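Local atomic coordinates of eukaryotic Translation Initiation 4E (Schistosoma mansoni, PDB entry 3HXI), a protein that binds the 7-methylguanosine cap of mRNA and the inhibitory 4E-binding protein 1, and probably helps recruit mRNA for translation initiation. Residues D14-L20 with D63-S69; F45-L49 with W100-M105; R119-V125 with S136-S141. One frame throughout, in Å; residues are numbered along the deposited sequence.

Contacts 1 and 3 belong to one antiparallel sheet, their centres about 11 Å apart, joined where strand 63-68 lies beside strand 121-127: Met-66 O is 2.7 Å from Ala-124 N and Lys-68 N is 3.0 Å from Cys-122 O, both probable hydrogen bonds. Contact 2 packs two helices over this sheet, its centre about 11 Å from contact 1's and 16 Å from contact 3's. Trp-100 NE1 lies 3.0 Å from Tyr-18 OH, a probable hydrogen bond, while Leu-103 CD1 packs 3.6 Å from Val-137 CG2. The cap analogue lies by the other face: Trp-138 CZ2 is 3.8 Å from its methyl C7X, and the nearest atoms of Tyr-65's side chain and the ligand are about 4 Å apart.

Contact 1 (D14-L20 with D63-S69); sequences DSWSYYL and DLYMFKS
Strands 15-20 and 63-68 run antiparallel at 157°, axes 4.6 Å apart. Ser-17 N donates to Phe-67 O and Tyr-19 N to Tyr-65 O, both 2.8 Å; Phe-67 N to Ser-17 O and Tyr-65 N to Tyr-19 O are 3.0 Å, and Ser-69 N to Ser-15 O is 2.8 Å. Trp-16/Lys-68, Tyr-18/Met-66 and Leu-20/Leu-64 are the non-hydrogen-bonded pairs. Trp-16 (chi1 m, chi2 86°) holds its six-membered ring between two CH-pi contacts: Met-66 (t,t,p) brings CE over one face, 4.0 Å from the centroid, with SD 4.9 Å from it in an oblique Met-aromatic contact, and Lys-68 CG lies 3.8 Å from it over the opposite face. These neighbouring strands of the curved eIF4E sheet put Tyr-18, Leu-20, Leu-64 and Met-66 on the face covered by helix 96-108, and Ser-17, Tyr-19, Tyr-65 and Phe-67 on the other, where Tyr-65 reaches the cap analogue. Tyr-18 (t) hydrogen-bonds Trp-100 through OH. Extended Lys-68 (m,t,t,t) places NZ 3.5 Å from Asp-14 OD2, a salt bridge, and also bonds Asp-118 O.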
loop_
_atom_site.group_PDB
_atom_site.type_symbol
_atom_site.label_atom_id
_atom_site.label_comp_id
_atom_site.label_asym_id
_atom_site.label_seq_id
_atom_site.Cartn_x
_atom_site.Cartn_y
_atom_site.Cartn_z
ATOM N N ASP A 14 7.213 11.333 -5.636
ATOM C CA ASP A 14 7.567 10.177 -6.451
ATOM C C ASP A 14 6.590 9.894 -7.567
ATOM O O ASP A 14 5.417 10.268 -7.492
ATOM C CB ASP A 14 7.671 8.916 -5.574
ATOM C CG ASP A 14 9.008 8.798 -4.903
ATOM O OD1 ASP A 14 9.981 8.437 -5.603
ATOM O OD2 ASP A 14 9.094 9.085 -3.692
ATOM N N SER A 15 7.094 9.214 -8.596
ATOM C CA SER A 15 6.256 8.570 -9.594
ATOM C C SER A 15 5.817 7.208 -9.067
ATOM O O SER A 15 6.615 6.492 -8.447
ATOM C CB SER A 15 7.021 8.381 -10.898
ATOM O OG SER A 15 6.167 7.838 -11.878
ATOM N N TRP A 16 4.553 6.873 -9.312
ATOM C CA TRP A 16 3.929 5.634 -8.829
ATOM C C TRP A 16 3.308 4.874 -9.973
ATOM O O TRP A 16 2.826 5.471 -10.942
ATOM C CB TRP A 16 2.828 5.946 -7.793
ATOM C CG TRP A 16 3.313 6.664 -6.603
ATOM C CD1 TRP A 16 3.453 8.017 -6.467
ATOM C CD2 TRP A 16 3.704 6.092 -5.348
ATOM N NE1 TRP A 16 3.947 8.321 -5.224
ATOM C CE2 TRP A 16 4.101 7.160 -4.509
ATOM C CE3 TRP A 16 3.772 4.782 -4.856
ATOM C CZ2 TRP A 16 4.558 6.965 -3.203
ATOM C CZ3 TRP A 16 4.212 4.583 -3.543
ATOM C CH2 TRP A 16 4.610 5.670 -2.735
ATOM N N SER A 17 3.296 3.549 -9.850
ATOM C CA SER A 17 2.577 2.714 -10.802
ATOM C C SER A 17 1.493 1.894 -10.105
ATOM O O SER A 17 1.640 1.509 -8.940
ATOM C CB SER A 17 3.535 1.828 -11.579
ATOM O OG SER A 17 4.380 2.644 -12.379
ATOM N N TYR A 18 0.400 1.668 -10.822
ATOM C CA TYR A 18 -0.787 1.048 -10.257
ATOM C C TYR A 18 -1.058 -0.246 -11.007
ATOM O O TYR A 18 -1.096 -0.278 -12.253
ATOM C CB TYR A 18 -1.961 2.008 -10.396
ATOM C CG TYR A 18 -3.120 1.823 -9.431
ATOM C CD1 TYR A 18 -4.280 1.165 -9.832
ATOM C CD2 TYR A 18 -3.085 2.373 -8.139
ATOM C CE1 TYR A 18 -5.370 1.033 -8.970
ATOM C CE2 TYR A 18 -4.169 2.231 -7.262
ATOM C CZ TYR A 18 -5.314 1.567 -7.701
ATOM O OH TYR A 18 -6.409 1.425 -6.873
ATOM N N TYR A 19 -1.250 -1.319 -10.254
ATOM C CA TYR A 19 -1.402 -2.631 -10.855
ATOM C C TYR A 19 -2.644 -3.321 -10.356
ATOM O O TYR A 19 -3.072 -3.104 -9.218
ATOM C CB TYR A 19 -0.213 -3.535 -10.477
ATOM C CG TYR A 19 1.157 -3.004 -10.791
ATOM C CD1 TYR A 19 1.869 -3.494 -11.877
ATOM C CD2 TYR A 19 1.767 -2.033 -9.976
ATOM C CE1 TYR A 19 3.149 -3.026 -12.174
ATOM C CE2 TYR A 19 3.041 -1.557 -10.262
ATOM C CZ TYR A 19 3.721 -2.052 -11.367
ATOM O OH TYR A 19 4.983 -1.590 -11.664
ATOM N N LEU A 20 -3.205 -4.167 -11.221
ATOM C CA LEU A 20 -4.262 -5.106 -10.851
ATOM C C LEU A 20 -3.729 -6.510 -10.878
ATOM O O LEU A 20 -3.101 -6.923 -11.853
ATOM C CB LEU A 20 -5.429 -5.023 -11.853
ATOM C CG LEU A 20 -5.849 -3.618 -12.291
ATOM C CD1 LEU A 20 -6.988 -3.702 -13.313
ATOM C CD2 LEU A 20 -6.259 -2.733 -11.095
ATOM N N ASP A 63 -6.657 -8.066 -6.641
ATOM C CA ASP A 63 -5.946 -7.190 -5.725
ATOM C C ASP A 63 -5.444 -5.932 -6.434
ATOM O O ASP A 63 -5.272 -5.930 -7.650
ATOM C CB ASP A 63 -4.773 -7.939 -5.066
ATOM C CG ASP A 63 -5.217 -9.162 -4.251
ATOM O OD1 ASP A 63 -6.413 -9.295 -3.985
ATOM O OD2 ASP A 63 -4.359 -9.999 -3.862
ATOM N N LEU A 64 -5.207 -4.879 -5.655
ATOM C CA LEU A 64 -4.685 -3.609 -6.142
ATOM C C LEU A 64 -3.319 -3.368 -5.499
ATOM O O LEU A 64 -3.165 -3.521 -4.278
ATOM C CB LEU A 64 -5.621 -2.468 -5.754
ATOM C CG LEU A 64 -7.110 -2.641 -6.061
ATOM C CD1 LEU A 64 -7.914 -1.468 -5.447
ATOM C CD2 LEU A 64 -7.322 -2.749 -7.570
ATOM N N TYR A 65 -2.342 -3.004 -6.330
ATOM C CA TYR A 65 -0.969 -2.716 -5.880
ATOM C C TYR A 65 -0.578 -1.326 -6.343
ATOM O O TYR A 65 -0.711 -1.018 -7.541
ATOM C CB TYR A 65 0.020 -3.724 -6.500
ATOM C CG TYR A 65 0.012 -5.119 -5.887
ATOM C CD1 TYR A 65 1.054 -5.529 -5.032
ATOM C CD2 TYR A 65 -1.033 -6.025 -6.152
ATOM C CE1 TYR A 65 1.055 -6.800 -4.455
ATOM C CE2 TYR A 65 -1.041 -7.302 -5.582
ATOM C CZ TYR A 65 0.013 -7.682 -4.733
ATOM O OH TYR A 65 0.028 -8.936 -4.133
ATOM N N MET A 66 -0.080 -0.492 -5.428
ATOM C CA MET A 66 0.469 0.814 -5.828
ATOM C C MET A 66 1.893 0.961 -5.305
ATOM O O MET A 66 2.109 0.985 -4.083
ATOM C CB MET A 66 -0.393 1.989 -5.359
ATOM C CG MET A 66 0.147 3.356 -5.853
ATOM S SD MET A 66 -0.526 4.810 -5.023
ATOM C CE MET A 66 0.366 4.740 -3.459
ATOM N N PHE A 67 2.850 1.035 -6.234
ATOM C CA PHE A 67 4.277 1.028 -5.905
ATOM C C PHE A 67 5.044 2.164 -6.579
ATOM O O PHE A 67 4.704 2.555 -7.692
ATOM C CB PHE A 67 4.885 -0.331 -6.301
ATOM C CG PHE A 67 4.702 -1.389 -5.239
ATOM C CD1 PHE A 67 5.782 -1.837 -4.484
ATOM C CD2 PHE A 67 3.432 -1.898 -4.962
ATOM C CE1 PHE A 67 5.604 -2.799 -3.452
ATOM C CE2 PHE A 67 3.244 -2.858 -3.935
ATOM C CZ PHE A 67 4.333 -3.301 -3.187
ATOM N N LYS A 68 6.082 2.683 -5.922
ATOM C CA LYS A 68 6.973 3.656 -6.569
ATOM C C LYS A 68 7.395 3.010 -7.872
ATOM O O LYS A 68 7.741 1.817 -7.884
ATOM C CB LYS A 68 8.188 4.008 -5.680
ATOM C CG LYS A 68 7.786 4.763 -4.430
ATOM C CD LYS A 68 8.947 5.353 -3.663
ATOM C CE LYS A 68 8.474 6.072 -2.410
ATOM N NZ LYS A 68 9.631 6.425 -1.555
ATOM N N SER A 69 7.345 3.787 -8.968
ATOM C CA SER A 69 7.466 3.256 -10.332
ATOM C C SER A 69 8.686 2.368 -10.591
ATOM O O SER A 69 8.626 1.445 -11.399
ATOM C CB SER A 69 7.437 4.398 -11.357
ATOM O OG SER A 69 8.479 5.323 -11.111
HETATM O O HOH W 1 6.530 1.571 -13.545
HETATM O O HOH W 2 6.096 -0.039 -9.787
#

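Contact 2 (F45-L49 with W100-M105); sequences FWSVL and WDELLM
Two helices on the convex side of the eIF4E sheet, the dorsal surface used by 4E-binding proteins, meet here through side chains alone. Segments 45-49 and 100-105 run nearly antiparallel (155°), but their axes approach no closer than 12.2 Å, and the nearest CA pairs are Leu-49/Asp-101 at 8.7 Å and Phe-45/Leu-104 at 9.1 Å. Large side chains therefore bridge the gap, burying 273 Å² in total. Phe-45 (chi1 t) points toward the second helix and sets its ring against the backbone end of Leu-104, with CE1 3.8 Å from Leu-104 CB near the ring plane; CE2 lies 4.3 Å from Met-105 CG. One turn on, Leu-49 (m,t) projects into the hollow bordered by Trp-100, Asp-101 and Leu-104 (m,t): its CD2 is 3.9 Å from Leu-104 CD1 and 4.3 Å from Trp-100 NE1, while CD1 rests 3.7 Å from Asp-101 OD1. That carboxylate also forms a salt bridge with Arg-54. The bound 4E-BP peptide lies alongside, its backbone hydrogen-bonded to Trp-46 NE1 and an apolar side chain packed on Met-105. Trp-46 (m) and Met-105 (m,t,m) make an edge-on Met-aromatic contact, with SD 3.7 Å from Trp-46 CZ2.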
loop_
_atom_site.group_PDB
_atom_site.type_symbol
_atom_site.label_atom_id
_atom_site.label_comp_id
_atom_site.label_asym_id
_atom_site.label_seq_id
_atom_site.Cartn_x
_atom_site.Cartn_y
_atom_site.Cartn_z
ATOM N N PHE A 45 -2.956 11.037 -10.146
ATOM C CA PHE A 45 -3.312 10.151 -9.022
ATOM C C PHE A 45 -4.842 9.975 -8.903
ATOM O O PHE A 45 -5.365 8.848 -8.932
ATOM C CB PHE A 45 -2.759 10.714 -7.702
ATOM C CG PHE A 45 -3.374 10.091 -6.483
ATOM C CD1 PHE A 45 -3.234 8.726 -6.242
ATOM C CD2 PHE A 45 -4.127 10.861 -5.600
ATOM C CE1 PHE A 45 -3.811 8.133 -5.120
ATOM C CE2 PHE A 45 -4.707 10.281 -4.461
ATOM C CZ PHE A 45 -4.549 8.913 -4.225
ATOM N N TRP A 46 -5.561 11.089 -8.774
ATOM C CA TRP A 46 -7.009 11.027 -8.644
ATOM C C TRP A 46 -7.700 10.449 -9.889
ATOM O O TRP A 46 -8.728 9.782 -9.762
ATOM C CB TRP A 46 -7.608 12.383 -8.272
ATOM C CG TRP A 46 -7.363 12.826 -6.835
ATOM C CD1 TRP A 46 -6.815 14.013 -6.420
ATOM C CD2 TRP A 46 -7.681 12.100 -5.642
ATOM N NE1 TRP A 46 -6.759 14.060 -5.043
ATOM C CE2 TRP A 46 -7.297 12.905 -4.541
ATOM C CE3 TRP A 46 -8.248 10.840 -5.391
ATOM C CZ2 TRP A 46 -7.473 12.494 -3.213
ATOM C CZ3 TRP A 46 -8.427 10.434 -4.060
ATOM C CH2 TRP A 46 -8.024 11.254 -2.995
ATOM N N SER A 47 -7.151 10.714 -11.077
ATOM C CA SER A 47 -7.730 10.189 -12.318
ATOM C C SER A 47 -7.637 8.661 -12.396
ATOM O O SER A 47 -8.571 7.995 -12.864
ATOM C CB SER A 47 -7.091 10.839 -13.549
ATOM O OG SER A 47 -7.577 12.160 -13.728
ATOM N N VAL A 48 -6.522 8.106 -11.942
ATOM C CA VAL A 48 -6.376 6.654 -11.824
ATOM C C VAL A 48 -7.497 6.068 -10.960
ATOM O O VAL A 48 -8.141 5.092 -11.353
ATOM C CB VAL A 48 -5.017 6.243 -11.205
ATOM C CG1 VAL A 48 -4.880 4.713 -11.189
ATOM C CG2 VAL A 48 -3.845 6.887 -11.964
ATOM N N LEU A 49 -7.720 6.652 -9.777
ATOM C CA LEU A 49 -8.724 6.114 -8.859
ATOM C C LEU A 49 -10.143 6.240 -9.443
ATOM O O LEU A 49 -10.951 5.318 -9.310
ATOM C CB LEU A 49 -8.626 6.746 -7.468
ATOM C CG LEU A 49 -7.396 6.358 -6.627
ATOM C CD1 LEU A 49 -7.483 7.030 -5.249
ATOM C CD2 LEU A 49 -7.245 4.853 -6.463
ATOM N N TRP A 100 -8.449 2.618 1.771
ATOM C CA TRP A 100 -7.574 2.677 0.585
ATOM C C TRP A 100 -7.250 4.102 0.201
ATOM O O TRP A 100 -6.089 4.434 -0.000
ATOM C CB TRP A 100 -8.219 1.954 -0.583
ATOM C CG TRP A 100 -7.327 1.659 -1.759
ATOM C CD1 TRP A 100 -7.593 1.966 -3.057
ATOM C CD2 TRP A 100 -6.054 0.978 -1.756
ATOM N NE1 TRP A 100 -6.566 1.515 -3.877
ATOM C CE2 TRP A 100 -5.612 0.914 -3.102
ATOM C CE3 TRP A 100 -5.246 0.425 -0.756
ATOM C CZ2 TRP A 100 -4.383 0.313 -3.475
ATOM C CZ3 TRP A 100 -4.016 -0.175 -1.125
ATOM C CH2 TRP A 100 -3.605 -0.220 -2.479
ATOM N N ASP A 101 -8.267 4.959 0.108
ATOM C CA ASP A 101 -8.021 6.368 -0.232
ATOM C C ASP A 101 -7.120 7.089 0.783
ATOM O O ASP A 101 -6.234 7.819 0.387
ATOM C CB ASP A 101 -9.327 7.149 -0.379
ATOM C CG ASP A 101 -10.139 6.732 -1.601
ATOM O OD1 ASP A 101 -9.618 5.985 -2.473
ATOM O OD2 ASP A 101 -11.323 7.171 -1.686
ATOM N N GLU A 102 -7.347 6.883 2.081
ATOM C CA GLU A 102 -6.508 7.519 3.105
ATOM C C GLU A 102 -5.075 6.994 3.022
ATOM O O GLU A 102 -4.095 7.755 3.182
ATOM C CB GLU A 102 -7.053 7.243 4.512
ATOM C CG GLU A 102 -8.390 7.936 4.818
ATOM C CD GLU A 102 -8.324 9.450 4.622
ATOM O OE1 GLU A 102 -7.360 10.103 5.088
ATOM O OE2 GLU A 102 -9.272 9.988 4.034
ATOM N N LEU A 103 -4.959 5.690 2.805
ATOM C CA LEU A 103 -3.645 5.070 2.722
ATOM C C LEU A 103 -2.856 5.644 1.545
ATOM O O LEU A 103 -1.694 6.057 1.706
ATOM C CB LEU A 103 -3.735 3.543 2.644
ATOM C CG LEU A 103 -2.391 2.794 2.819
ATOM C CD1 LEU A 103 -1.777 3.091 4.192
ATOM C CD2 LEU A 103 -2.546 1.297 2.592
ATOM N N LEU A 104 -3.484 5.694 0.377
ATOM C CA LEU A 104 -2.813 6.179 -0.819
ATOM C C LEU A 104 -2.491 7.668 -0.731
ATOM O O LEU A 104 -1.437 8.099 -1.170
ATOM C CB LEU A 104 -3.640 5.851 -2.075
ATOM C CG LEU A 104 -3.932 4.371 -2.362
ATOM C CD1 LEU A 104 -4.421 4.255 -3.791
ATOM C CD2 LEU A 104 -2.732 3.414 -2.091
ATOM N N MET A 105 -3.386 8.449 -0.119
ATOM C CA MET A 105 -3.108 9.859 0.124
ATOM C C MET A 105 -1.848 10.029 0.991
ATOM O O MET A 105 -0.981 10.842 0.684
ATOM C CB MET A 105 -4.311 10.570 0.736
ATOM C CG MET A 105 -5.379 10.954 -0.302
ATOM S SD MET A 105 -6.604 12.106 0.397
ATOM C CE MET A 105 -7.385 11.091 1.647
#

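Contact 3 (R119-V125 with S136-S141); sequences RQICGAV and SVWLTS. With GTG (7-methyl-guanosine-5'-triphosphate-5'-guanosine), chain C.
Strand 121-125 pairs antiparallel with strand 136-139 at 161°, axes 4.6 Å apart, and every hydrogen bond between them is made by backbone. Val-125 N to Ser-136 O and Ser-136 N to Val-125 O are both 2.9 Å. Next, Trp-138 N donates to Gly-123 O (2.8 Å), but Trp-138 O accepts twice, from Cys-122 N at 2.9 Å and, weakly, from Gly-123 N at 3.3 Å. This classic beta bulge shifts the register by one: Ala-124 pairs with Val-137, yet Ile-121 with Leu-139. Cys-122 carries the kink, at phi/psi -104/-52, and Gly-123 is almost fully extended. Outward, the backbones of Cys-122 and Ala-124 bond those of Lys-68 and Met-66, and Val-137 and Leu-139 those of Trp-86 and Gly-84. Beyond the bulge, Gln-120 O accepts from Thr-140 N (2.7 Å), and the Gln-120 side chain (m,m) folds back so that OE1 accepts from both Ser-141 N (3.1 Å) and Ser-141 OG (2.9 Å). Thr-140 OG1 is satisfied by Lys-79 O. Ile-121 CD1 packs 3.6 Å from Leu-139 CD2 on one face. On the other, Trp-138 (chi1 m, chi2 32°) packs NE1 3.5 Å from the methyl Val-125 CG2, meets Trp-75 ring to ring and sets its ring edge toward the ligand, CZ2 3.8 Å from GTG C7X. The whole is a bulged beta-hairpin of the eIF4E sheet that contributes Trp-138 to the cap pocket.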
loop_
_atom_site.group_PDB
_atom_site.type_symbol
_atom_site.label_atom_id
_atom_site.label_comp_id
_atom_site.label_asym_id
_atom_site.label_seq_id
_atom_site.Cartn_x
_atom_site.Cartn_y
_atom_site.Cartn_z
ATOM N N ARG A 119 11.712 7.284 2.524
ATOM C CA ARG A 119 12.711 6.410 1.901
ATOM C C ARG A 119 12.406 4.920 2.109
ATOM O O ARG A 119 12.783 4.097 1.285
ATOM C CB ARG A 119 14.123 6.756 2.397
ATOM C CG ARG A 119 14.590 8.158 1.971
ATOM C CD ARG A 119 16.091 8.389 2.236
ATOM N NE ARG A 119 16.371 8.690 3.642
ATOM C CZ ARG A 119 16.641 9.915 4.098
ATOM N NH1 ARG A 119 16.877 10.117 5.381
ATOM N NH2 ARG A 119 16.673 10.942 3.267
ATOM N N GLN A 120 11.733 4.589 3.211
ATOM C CA GLN A 120 11.421 3.190 3.518
ATOM C C GLN A 120 10.295 2.678 2.637
ATOM O O GLN A 120 10.165 1.465 2.426
ATOM C CB GLN A 120 11.009 3.021 4.991
ATOM C CG GLN A 120 12.139 2.887 5.978
ATOM C CD GLN A 120 13.032 1.701 5.657
ATOM O OE1 GLN A 120 12.594 0.535 5.673
ATOM N NE2 GLN A 120 14.274 1.995 5.337
ATOM N N ILE A 121 9.478 3.597 2.126
ATOM C CA ILE A 121 8.219 3.205 1.472
ATOM C C ILE A 121 8.455 2.586 0.100
ATOM O O ILE A 121 9.122 3.184 -0.763
ATOM C CB ILE A 121 7.208 4.400 1.357
ATOM C CG1 ILE A 121 6.831 4.957 2.744
ATOM C CG2 ILE A 121 5.958 3.990 0.525
ATOM C CD1 ILE A 121 6.097 3.998 3.693
ATOM N N CYS A 122 7.889 1.398 -0.098
ATOM C CA CYS A 122 7.880 0.768 -1.412
ATOM C C CYS A 122 6.519 0.884 -2.078
ATOM O O CYS A 122 6.417 1.329 -3.217
ATOM C CB CYS A 122 8.266 -0.702 -1.301
ATOM S SG CYS A 122 9.961 -0.927 -0.729
ATOM N N GLY A 123 5.467 0.485 -1.369
ATOM C CA GLY A 123 4.131 0.518 -1.963
ATOM C C GLY A 123 3.024 0.053 -1.033
ATOM O O GLY A 123 3.282 -0.260 0.135
ATOM N N ALA A 124 1.804 0.021 -1.558
ATOM C CA ALA A 124 0.612 -0.378 -0.806
ATOM C C ALA A 124 -0.177 -1.439 -1.589
ATOM O O ALA A 124 -0.103 -1.505 -2.827
ATOM C CB ALA A 124 -0.265 0.831 -0.507
ATOM N N VAL A 125 -0.925 -2.259 -0.865
ATOM C CA VAL A 125 -1.651 -3.392 -1.456
ATOM C C VAL A 125 -3.027 -3.508 -0.800
ATOM O O VAL A 125 -3.126 -3.482 0.423
ATOM C CB VAL A 125 -0.906 -4.728 -1.229
ATOM C CG1 VAL A 125 -1.563 -5.885 -2.029
ATOM C CG2 VAL A 125 0.581 -4.615 -1.588
ATOM N N SER A 136 -1.978 -3.548 3.101
ATOM C CA SER A 136 -0.579 -3.710 3.487
ATOM C C SER A 136 0.196 -2.507 2.983
ATOM O O SER A 136 -0.147 -1.942 1.952
ATOM C CB SER A 136 0.006 -4.960 2.830
ATOM O OG SER A 136 -0.484 -6.140 3.428
ATOM N N VAL A 137 1.256 -2.145 3.696
ATOM C CA VAL A 137 2.240 -1.213 3.176
ATOM C C VAL A 137 3.582 -1.927 3.232
ATOM O O VAL A 137 4.008 -2.376 4.294
ATOM C CB VAL A 137 2.320 0.069 3.999
ATOM C CG1 VAL A 137 3.548 0.902 3.581
ATOM C CG2 VAL A 137 1.036 0.864 3.873
ATOM N N TRP A 138 4.238 -2.004 2.082
ATOM C CA TRP A 138 5.520 -2.682 1.940
ATOM C C TRP A 138 6.647 -1.674 2.128
ATOM O O TRP A 138 6.601 -0.578 1.543
ATOM C CB TRP A 138 5.590 -3.254 0.526
ATOM C CG TRP A 138 4.758 -4.497 0.304
ATOM C CD1 TRP A 138 3.559 -4.833 0.895
ATOM C CD2 TRP A 138 5.071 -5.557 -0.599
ATOM N NE1 TRP A 138 3.113 -6.045 0.397
ATOM C CE2 TRP A 138 4.032 -6.512 -0.510
ATOM C CE3 TRP A 138 6.135 -5.786 -1.491
ATOM C CZ2 TRP A 138 4.036 -7.698 -1.263
ATOM C CZ3 TRP A 138 6.141 -6.955 -2.231
ATOM C CH2 TRP A 138 5.082 -7.894 -2.129
ATOM N N LEU A 139 7.631 -2.066 2.939
ATOM C CA LEU A 139 8.763 -1.242 3.359
ATOM C C LEU A 139 10.047 -1.898 2.880
ATOM O O LEU A 139 10.102 -3.118 2.725
ATOM C CB LEU A 139 8.804 -1.148 4.890
ATOM C CG LEU A 139 7.652 -0.430 5.605
ATOM C CD1 LEU A 139 8.056 -0.066 7.036
ATOM C CD2 LEU A 139 7.278 0.849 4.867
ATOM N N THR A 140 11.090 -1.106 2.672
ATOM C CA THR A 140 12.304 -1.636 2.036
ATOM C C THR A 140 13.229 -2.456 2.954
ATOM O O THR A 140 14.036 -3.257 2.460
ATOM C CB THR A 140 13.099 -0.517 1.339
ATOM O OG1 THR A 140 14.075 -1.096 0.464
ATOM C CG2 THR A 140 13.781 0.368 2.359
ATOM N N SER A 141 13.141 -2.223 4.262
ATOM C CA SER A 141 13.912 -2.996 5.241
ATOM C C SER A 141 12.994 -3.734 6.212
ATOM O O SER A 141 11.786 -3.495 6.228
ATOM C CB SER A 141 14.855 -2.080 6.018
ATOM O OG SER A 141 14.144 -1.431 7.057
HETATM P PA GTG C . -1.638 -13.778 -0.915
HETATM O O1A GTG C . -2.618 -13.501 -2.024
HETATM O O2A GTG C . -0.900 -12.663 -0.206
HETATM O O3A GTG C . -2.253 -14.725 0.226
HETATM P PB GTG C . -3.762 -15.154 0.487
HETATM O O1B GTG C . -4.667 -13.950 0.587
HETATM O O2B GTG C . -3.700 -16.145 1.645
HETATM O O3B GTG C . -4.059 -16.012 -0.840
HETATM N N9A GTG C . 2.767 -14.500 -3.880
HETATM C C8A GTG C . 2.307 -13.430 -3.223
HETATM N N7A GTG C . 3.191 -12.417 -3.371
HETATM C C7X GTG C . 3.004 -11.070 -2.777
HETATM C C5A GTG C . 4.197 -12.872 -4.122
HETATM C C6A GTG C . 5.367 -12.252 -4.576
HETATM O O6A GTG C . 5.656 -11.061 -4.313
HETATM N N1A GTG C . 6.227 -12.993 -5.318
HETATM C C2A GTG C . 5.927 -14.295 -5.625
HETATM N N2A GTG C . 6.759 -15.049 -6.365
HETATM N N3A GTG C . 4.793 -14.885 -5.187
HETATM C C4A GTG C . 3.924 -14.178 -4.444
HETATM O O5D GTG C . -0.515 -14.699 -1.547
HETATM C C5D GTG C . -0.892 -15.932 -2.150
HETATM C C4D GTG C . 0.324 -16.565 -2.789
HETATM O O4D GTG C . 0.734 -15.754 -3.881
HETATM C C3D GTG C . 1.529 -16.649 -1.874
HETATM O O3D GTG C . 1.450 -17.784 -1.014
HETATM C C2D GTG C . 2.658 -16.738 -2.873
HETATM O O2D GTG C . 2.778 -18.086 -3.352
HETATM C C1D GTG C . 2.153 -15.844 -4.000
HETATM P PG GTG C . -5.475 -16.594 -1.326
HETATM O O1G GTG C . -6.646 -15.892 -0.714
HETATM O O2G GTG C . -5.401 -18.111 -1.278
HETATM O O5E GTG C . -5.397 -16.181 -2.877
HETATM C C5E GTG C . -5.555 -14.817 -3.265
HETATM C C4E GTG C . -5.539 -14.707 -4.775
HETATM O O4E GTG C . -4.256 -15.123 -5.253
HETATM C C3E GTG C . -6.545 -15.622 -5.449
HETATM O O3E GTG C . -6.899 -15.007 -6.698
HETATM C C2E GTG C . -5.760 -16.891 -5.752
HETATM O O2E GTG C . -6.299 -17.633 -6.858
HETATM C C1E GTG C . -4.401 -16.291 -6.084
HETATM N N9B GTG C . -3.209 -17.126 -5.840
HETATM C C8B GTG C . -3.030 -17.532 -4.465
HETATM N N7B GTG C . -1.776 -18.272 -4.557
HETATM C C5B GTG C . -1.334 -18.213 -5.850
HETATM C C6B GTG C . -0.147 -18.750 -6.538
HETATM O O6B GTG C . 0.682 -19.408 -5.854
HETATM N N1B GTG C . -0.021 -18.519 -7.876
HETATM C C2B GTG C . -0.955 -17.794 -8.583
HETATM N N2B GTG C . -0.810 -17.565 -9.912
HETATM N N3B GTG C . -2.065 -17.271 -8.007
HETATM C C4B GTG C . -2.273 -17.444 -6.686
#